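Local coordinates for cytochrome c-552/4 domain-containing protein (Ignicoccus hospitalis KIN4/I, PDB 4QO5) that binds eight c-type hemes as a membrane-associated octaheme cytochrome and probably carries electrons or performs redox chemistry through them, at residues 119-123 against 124-128; 199-202 against 203-207. All coordinates share one frame; numbering follows the deposited sequence.

Interaction 1: 119-123 against 124-128. With HEC (heme c), chain G.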
loop_
_atom_site.group_PDB
_atom_site.type_symbol
_atom_site.label_atom_id
_atom_site.label_comp_id
_atom_site.label_asym_id
_atom_site.label_seq_id
_atom_site.Cartn_x
_atom_site.Cartn_y
_atom_site.Cartn_z
ATOM N N GLU A 119 -33.250 10.798 -1.166
ATOM C CA GLU A 119 -34.190 9.735 -1.531
ATOM C C GLU A 119 -33.461 8.500 -2.062
ATOM O O GLU A 119 -33.772 7.366 -1.676
ATOM C CB GLU A 119 -35.214 10.216 -2.571
ATOM C CG GLU A 119 -36.179 11.283 -2.080
ATOM C CD GLU A 119 -37.250 10.752 -1.144
ATOM O OE1 GLU A 119 -37.355 9.518 -0.982
ATOM O OE2 GLU A 119 -37.994 11.582 -0.569
ATOM N N GLN A 120 -32.491 8.719 -2.944
ATOM C CA GLN A 120 -31.708 7.614 -3.484
ATOM C C GLN A 120 -30.885 6.913 -2.419
ATOM O O GLN A 120 -30.940 5.684 -2.286
ATOM C CB GLN A 120 -30.809 8.105 -4.609
ATOM C CG GLN A 120 -31.591 8.443 -5.867
ATOM C CD GLN A 120 -30.713 9.060 -6.931
ATOM O OE1 GLN A 120 -29.498 9.228 -6.731
ATOM N NE2 GLN A 120 -31.313 9.428 -8.053
ATOM N N TYR A 121 -30.148 7.702 -1.638
ATOM C CA TYR A 121 -29.298 7.145 -0.611
ATOM C C TYR A 121 -30.060 6.325 0.406
ATOM O O TYR A 121 -29.601 5.260 0.822
ATOM C CB TYR A 121 -28.512 8.251 0.086
ATOM C CG TYR A 121 -27.365 7.709 0.892
ATOM C CD1 TYR A 121 -26.226 7.249 0.264
ATOM C CD2 TYR A 121 -27.436 7.629 2.277
ATOM C CE1 TYR A 121 -25.184 6.751 0.983
ATOM C CE2 TYR A 121 -26.390 7.123 3.010
ATOM C CZ TYR A 121 -25.268 6.680 2.350
ATOM O OH TYR A 121 -24.200 6.175 3.047
ATOM N N SER A 122 -31.232 6.822 0.807
ATOM C CA SER A 122 -31.987 6.222 1.901
ATOM C C SER A 122 -32.493 4.818 1.577
ATOM O O SER A 122 -32.771 4.039 2.483
ATOM C CB SER A 122 -33.150 7.128 2.296
ATOM O OG SER A 122 -34.126 7.134 1.274
ATOM N N LYS A 123 -32.600 4.499 0.289
ATOM C CA LYS A 123 -32.969 3.155 -0.166
ATOM C C LYS A 123 -31.782 2.196 -0.247
ATOM O O LYS A 123 -31.959 0.989 -0.394
ATOM C CB LYS A 123 -33.601 3.227 -1.558
ATOM C CG LYS A 123 -34.975 3.867 -1.609
ATOM C CD LYS A 123 -35.318 4.194 -3.054
ATOM C CE LYS A 123 -36.723 3.763 -3.424
ATOM N NZ LYS A 123 -36.834 3.524 -4.899
ATOM N N SER A 124 -30.575 2.736 -0.173
ATOM C CA SER A 124 -29.373 1.960 -0.466
ATOM C C SER A 124 -28.899 1.112 0.714
ATOM O O SER A 124 -29.184 1.409 1.875
ATOM C CB SER A 124 -28.242 2.882 -0.929
ATOM O OG SER A 124 -27.692 3.610 0.164
ATOM N N SER A 125 -28.155 0.060 0.399
ATOM C CA SER A 125 -27.507 -0.767 1.414
ATOM C C SER A 125 -26.587 0.048 2.318
ATOM O O SER A 125 -26.456 -0.266 3.500
ATOM C CB SER A 125 -26.689 -1.878 0.747
ATOM O OG SER A 125 -27.483 -2.601 -0.172
ATOM N N LYS A 126 -25.949 1.084 1.760
ATOM C CA LYS A 126 -25.062 1.943 2.554
ATOM C C LYS A 126 -25.814 2.598 3.705
ATOM O O LYS A 126 -25.322 2.629 4.827
ATOM C CB LYS A 126 -24.425 3.024 1.682
ATOM C CG LYS A 126 -23.277 2.508 0.778
ATOM C CD LYS A 126 -22.763 3.629 -0.115
ATOM C CE LYS A 126 -21.488 3.229 -0.840
ATOM N NZ LYS A 126 -20.415 3.335 0.172
ATOM N N ALA A 127 -27.007 3.120 3.423
ATOM C CA ALA A 127 -27.762 3.831 4.457
ATOM C C ALA A 127 -28.114 2.887 5.608
ATOM O O ALA A 127 -28.201 3.295 6.771
ATOM C CB ALA A 127 -29.026 4.440 3.865
ATOM N N TRP A 128 -28.305 1.621 5.267
ATOM C CA TRP A 128 -28.733 0.601 6.215
ATOM C C TRP A 128 -27.588 -0.212 6.801
ATOM O O TRP A 128 -27.824 -1.234 7.464
ATOM C CB TRP A 128 -29.762 -0.323 5.536
ATOM C CG TRP A 128 -31.061 0.380 5.286
ATOM C CD1 TRP A 128 -31.466 0.971 4.120
ATOM C CD2 TRP A 128 -32.106 0.608 6.239
ATOM N NE1 TRP A 128 -32.709 1.544 4.290
ATOM C CE2 TRP A 128 -33.122 1.334 5.580
ATOM C CE3 TRP A 128 -32.282 0.268 7.583
ATOM C CZ2 TRP A 128 -34.296 1.722 6.222
ATOM C CZ3 TRP A 128 -33.456 0.652 8.219
ATOM C CH2 TRP A 128 -34.446 1.368 7.535
HETATM FE FE HEC G . -18.625 2.059 -0.157
HETATM C CHA HEC G . -20.732 -0.684 -0.008
HETATM C CHB HEC G . -18.625 1.894 -3.597
HETATM C CHC HEC G . -17.078 5.111 -0.277
HETATM C CHD HEC G . -18.246 2.006 3.202
HETATM N NA HEC G . -19.539 0.871 -1.550
HETATM C C1A HEC G . -20.317 -0.240 -1.250
HETATM C C2A HEC G . -20.677 -0.865 -2.510
HETATM C C3A HEC G . -20.107 -0.157 -3.505
HETATM C C4A HEC G . -19.365 0.941 -2.924
HETATM C CMA HEC G . -20.181 -0.439 -5.024
HETATM C CAA HEC G . -21.541 -2.141 -2.623
HETATM C CBA HEC G . -23.031 -1.837 -2.484
HETATM C CGA HEC G . -23.460 -1.899 -1.041
HETATM O O1A HEC G . -24.073 -0.901 -0.575
HETATM O O2A HEC G . -23.187 -2.926 -0.353
HETATM N NB HEC G . -17.961 3.238 -1.628
HETATM C C1B HEC G . -18.104 3.027 -2.995
HETATM C C2B HEC G . -17.646 4.223 -3.689
HETATM C C3B HEC G . -17.274 5.116 -2.748
HETATM C C4B HEC G . -17.427 4.499 -1.463
HETATM C CMB HEC G . -17.710 4.397 -5.223
HETATM C CAB HEC G . -16.798 6.587 -2.793
HETATM C CBB HEC G . -17.245 7.464 -3.989
HETATM N NC HEC G . -17.772 3.297 1.182
HETATM C C1C HEC G . -17.230 4.533 0.949
HETATM C C2C HEC G . -16.608 5.011 2.184
HETATM C C3C HEC G . -17.246 4.310 3.140
HETATM C C4C HEC G . -17.796 3.120 2.531
HETATM C CMC HEC G . -16.246 6.518 2.218
HETATM C CAC HEC G . -17.242 4.377 4.694
HETATM C CBC HEC G . -17.097 5.761 5.386
HETATM N ND HEC G . -19.369 0.821 1.356
HETATM C C1D HEC G . -19.070 1.032 2.707
HETATM C C2D HEC G . -19.761 0.052 3.509
HETATM C C3D HEC G . -20.547 -0.789 2.512
HETATM C C4D HEC G . -20.256 -0.231 1.207
HETATM C CMD HEC G . -19.711 -0.104 5.044
HETATM C CAD HEC G . -21.487 -1.964 2.842
HETATM C CBD HEC G . -22.919 -1.448 2.936
HETATM C CGD HEC G . -23.832 -2.634 3.152
HETATM O O1D HEC G . -24.027 -3.427 2.189
HETATM O O2D HEC G . -24.376 -2.775 4.281
#
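Tyr-121 of helix 115-122 packs against Ser-124, Lys-126 and Ala-127 in a local contact where the chain turns toward helix 129-134, beside a heme c. The principle is that a helix's own carbonyls can shape the turn that follows. Tyr-121 O is gripped twice by Ser-124: OG lies in the carbonyl plane on a lone pair, 2.6 Å from that O, while Ser-124 N reaches it at 2.9 Å from above the plane. A chi1 of 75° sets OG between backbone N and carbonyl carbon, over one face of the tyrosine ring. Tyr-121 CE2 packs against Ala-127 CB at 3.9 Å, and the Tyr-121 and Lys-126 side chains cross at about a right angle, the tyrosine OH 3.4 Å from Lys-126 CB. That hydroxyl is also hydrogen-bonded to Val-203 O. A leucine here would probably cost Val-203 O the tyrosine hydroxyl and open a gap beside Lys-126. Weakly, Trp-128 NE1 bonds Ser-122 O. Lys-126 runs extended until chi4, where a bend to -77° lets NZ bind the heme iron at 2.2 Å. His-239 is the other axial ligand, making this a lysine–histidine heme c site.

Interaction 2: 199-202 against 203-207. With HEC (heme c), chain I.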
loop_
_atom_site.group_PDB
_atom_site.type_symbol
_atom_site.label_atom_id
_atom_site.label_comp_id
_atom_site.label_asym_id
_atom_site.label_seq_id
_atom_site.Cartn_x
_atom_site.Cartn_y
_atom_site.Cartn_z
ATOM N N PRO A 199 -17.630 11.781 17.242
ATOM C CA PRO A 199 -17.407 11.584 15.800
ATOM C C PRO A 199 -17.524 10.157 15.284
ATOM O O PRO A 199 -17.051 9.190 15.889
ATOM C CB PRO A 199 -15.963 12.094 15.581
ATOM C CG PRO A 199 -15.334 12.080 16.925
ATOM C CD PRO A 199 -16.471 12.450 17.860
ATOM N N ASN A 200 -18.197 10.057 14.147
ATOM C CA ASN A 200 -18.224 8.856 13.334
ATOM C C ASN A 200 -18.777 9.286 12.002
ATOM O O ASN A 200 -19.686 10.114 11.965
ATOM C CB ASN A 200 -19.159 7.797 13.915
ATOM C CG ASN A 200 -19.345 6.619 12.972
ATOM O OD1 ASN A 200 -20.273 6.598 12.150
ATOM N ND2 ASN A 200 -18.452 5.648 13.067
ATOM N N HIS A 201 -18.229 8.750 10.907
ATOM C CA HIS A 201 -18.764 9.081 9.586
ATOM C C HIS A 201 -18.910 7.861 8.682
ATOM O O HIS A 201 -18.671 7.936 7.487
ATOM C CB HIS A 201 -17.932 10.197 8.943
ATOM C CG HIS A 201 -17.763 11.380 9.848
ATOM N ND1 HIS A 201 -16.772 11.438 10.806
ATOM C CD2 HIS A 201 -18.505 12.504 10.002
ATOM C CE1 HIS A 201 -16.895 12.562 11.496
ATOM N NE2 HIS A 201 -17.938 13.227 11.027
ATOM N N GLY A 202 -19.289 6.728 9.275
ATOM C CA GLY A 202 -19.563 5.535 8.499
ATOM C C GLY A 202 -20.848 5.714 7.700
ATOM O O GLY A 202 -21.711 6.508 8.064
ATOM N N VAL A 203 -20.985 4.966 6.610
ATOM C CA VAL A 203 -22.072 5.222 5.668
ATOM C C VAL A 203 -23.472 5.016 6.227
ATOM O O VAL A 203 -24.403 5.653 5.755
ATOM C CB VAL A 203 -21.905 4.412 4.371
ATOM C CG1 VAL A 203 -20.667 4.898 3.631
ATOM C CG2 VAL A 203 -21.804 2.926 4.706
ATOM N N GLY A 204 -23.626 4.114 7.197
ATOM C CA GLY A 204 -24.920 3.845 7.797
ATOM C C GLY A 204 -25.098 4.461 9.179
ATOM O O GLY A 204 -25.850 3.935 10.000
ATOM N N ARG A 205 -24.400 5.563 9.451
ATOM C CA ARG A 205 -24.496 6.204 10.772
ATOM C C ARG A 205 -25.957 6.510 11.124
ATOM O O ARG A 205 -26.700 7.046 10.295
ATOM C CB ARG A 205 -23.694 7.492 10.815
ATOM C CG ARG A 205 -23.666 8.166 12.228
ATOM C CD ARG A 205 -22.851 9.434 12.138
ATOM N NE ARG A 205 -23.596 10.475 11.434
ATOM C CZ ARG A 205 -23.045 11.463 10.731
ATOM N NH1 ARG A 205 -21.712 11.567 10.599
ATOM N NH2 ARG A 205 -23.832 12.355 10.156
ATOM N N VAL A 206 -26.368 6.152 12.337
ATOM C CA VAL A 206 -27.745 6.429 12.775
ATOM C C VAL A 206 -27.749 7.755 13.532
ATOM O O VAL A 206 -27.259 7.845 14.650
ATOM C CB VAL A 206 -28.297 5.289 13.654
ATOM C CG1 VAL A 206 -29.764 5.541 14.017
ATOM C CG2 VAL A 206 -28.133 3.949 12.931
ATOM N N ASN A 207 -28.298 8.781 12.897
ATOM C CA ASN A 207 -28.203 10.145 13.389
ATOM C C ASN A 207 -29.185 10.435 14.515
ATOM O O ASN A 207 -30.141 9.683 14.711
ATOM C CB ASN A 207 -28.419 11.101 12.217
ATOM C CG ASN A 207 -27.330 10.975 11.187
ATOM O OD1 ASN A 207 -26.180 11.326 11.447
ATOM N ND2 ASN A 207 -27.675 10.458 10.023
HETATM FE FE HEC I . -9.529 16.128 11.851
HETATM C CHA HEC I . -11.858 14.467 9.989
HETATM C CHB HEC I . -10.182 14.047 14.530
HETATM C CHC HEC I . -6.917 17.460 13.579
HETATM C CHD HEC I . -9.387 18.630 9.596
HETATM N NA HEC I . -10.750 14.562 12.174
HETATM C C1A HEC I . -11.643 14.005 11.260
HETATM C C2A HEC I . -12.291 12.859 11.871
HETATM C C3A HEC I . -11.828 12.773 13.123
HETATM C C4A HEC I . -10.862 13.819 13.339
HETATM C CMA HEC I . -12.219 11.710 14.165
HETATM C CAA HEC I . -13.363 11.924 11.225
HETATM C CBA HEC I . -12.666 10.715 10.578
HETATM C CGA HEC I . -13.620 9.581 10.271
HETATM O O1A HEC I . -14.792 9.632 10.715
HETATM O O2A HEC I . -13.203 8.608 9.586
HETATM N NB HEC I . -8.730 15.850 13.717
HETATM C C1B HEC I . -9.073 14.840 14.598
HETATM C C2B HEC I . -8.073 14.748 15.625
HETATM C C3B HEC I . -7.138 15.676 15.347
HETATM C C4B HEC I . -7.563 16.398 14.168
HETATM C CMB HEC I . -8.194 13.674 16.738
HETATM C CAB HEC I . -5.760 15.993 16.004
HETATM C CBB HEC I . -5.129 14.883 16.893
HETATM N NC HEC I . -8.427 17.711 11.653
HETATM C C1C HEC I . -7.344 18.082 12.432
HETATM C C2C HEC I . -6.811 19.334 11.946
HETATM C C3C HEC I . -7.368 19.491 10.736
HETATM C C4C HEC I . -8.483 18.592 10.619
HETATM C CMC HEC I . -5.444 19.846 12.482
HETATM C CAC HEC I . -7.200 20.509 9.584
HETATM C CBC HEC I . -5.778 21.049 9.346
HETATM N ND HEC I . -10.472 16.496 10.093
HETATM C C1D HEC I . -10.282 17.644 9.323
HETATM C C2D HEC I . -11.159 17.626 8.183
HETATM C C3D HEC I . -11.911 16.327 8.320
HETATM C C4D HEC I . -11.434 15.688 9.513
HETATM C CMD HEC I . -11.284 18.697 7.080
HETATM C CAD HEC I . -12.984 15.784 7.359
HETATM C CBD HEC I . -14.339 16.015 8.029
HETATM C CGD HEC I . -15.320 14.954 7.569
HETATM O O1D HEC I . -15.282 13.822 8.124
HETATM O O2D HEC I . -16.158 15.228 6.670
#
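The imidazole of His-201 and the guanidinium of Arg-205 lie side by side and point the same way, their planes 76° apart, with His-201 CD2 at the edge of the guanidinium and 3.4 Å from Arg-205 NH1. One face of the imidazole carries a heme propionate oxygen, O1D, 3.8 Å above the ring plane and over its centre. At the ring's edge and in its plane is O1A of the other propionate, which takes a nearly straight hydrogen bond of 2.7 Å from His-201 ND1. The ring of Tyr-198 also meets His-201, with its hydroxyl bonded to NE2, and Tyr-415 of the second subunit packs nearby.

Two successive turns present these groups: an Asx turn at Asn-200, then a type I beta turn from Gly-202 to Arg-205. In the first, Asn-200 OD1 accepts from Gly-202 N at 3.0 Å, the donor standing well above the amide plane; the same side chain holds Leu-168 O through ND2. The second is closed by Arg-205 N bonding to Gly-202 O at 3.2 Å.

Arg-205 slides past Asn-200 in the opposite direction, its CG passing alongside OD1. The chain is extended as far as CD, and a chi3 of 74° then turns the guanidinium so that its edge meets the Asn-200 carbonyl. There NH1 bonds Asn-200 O at 2.8 Å; NH1 lies in the carbonyl plane, Asn-200 O close to the guanidinium plane. NH1 also bonds a propionate of another heme. The loop thus serves propionates of two hemes, His-201 on one and Arg-205 on the other. A side-on grip fixes the guanidinium's rotation: Arg-205 NE and NH2 both donate to the single oxygen Asn-207 OD1, NE from 2.7 Å.

In the fold
Both interactions are local contacts between hemes, yet their chemistry differs. Interaction 1 is partly buried: Glu-119 and Lys-123 are exposed, while its inner side supplies a metal ligand through a mostly apolar lysine chain. In interaction 2 all the touching residues are buried, regular secondary structure is absent, and polar groups meet propionates rather than iron; the second subunit packs against it. Their centres lie 13 Å apart and the two join directly: the tyrosine hydroxyl of interaction 1 ties them together, with Val-203 CG2 packed on Lys-126 O. Helix 129-134, which follows interaction 1, also touches interaction 2 through Val-203 and Val-206.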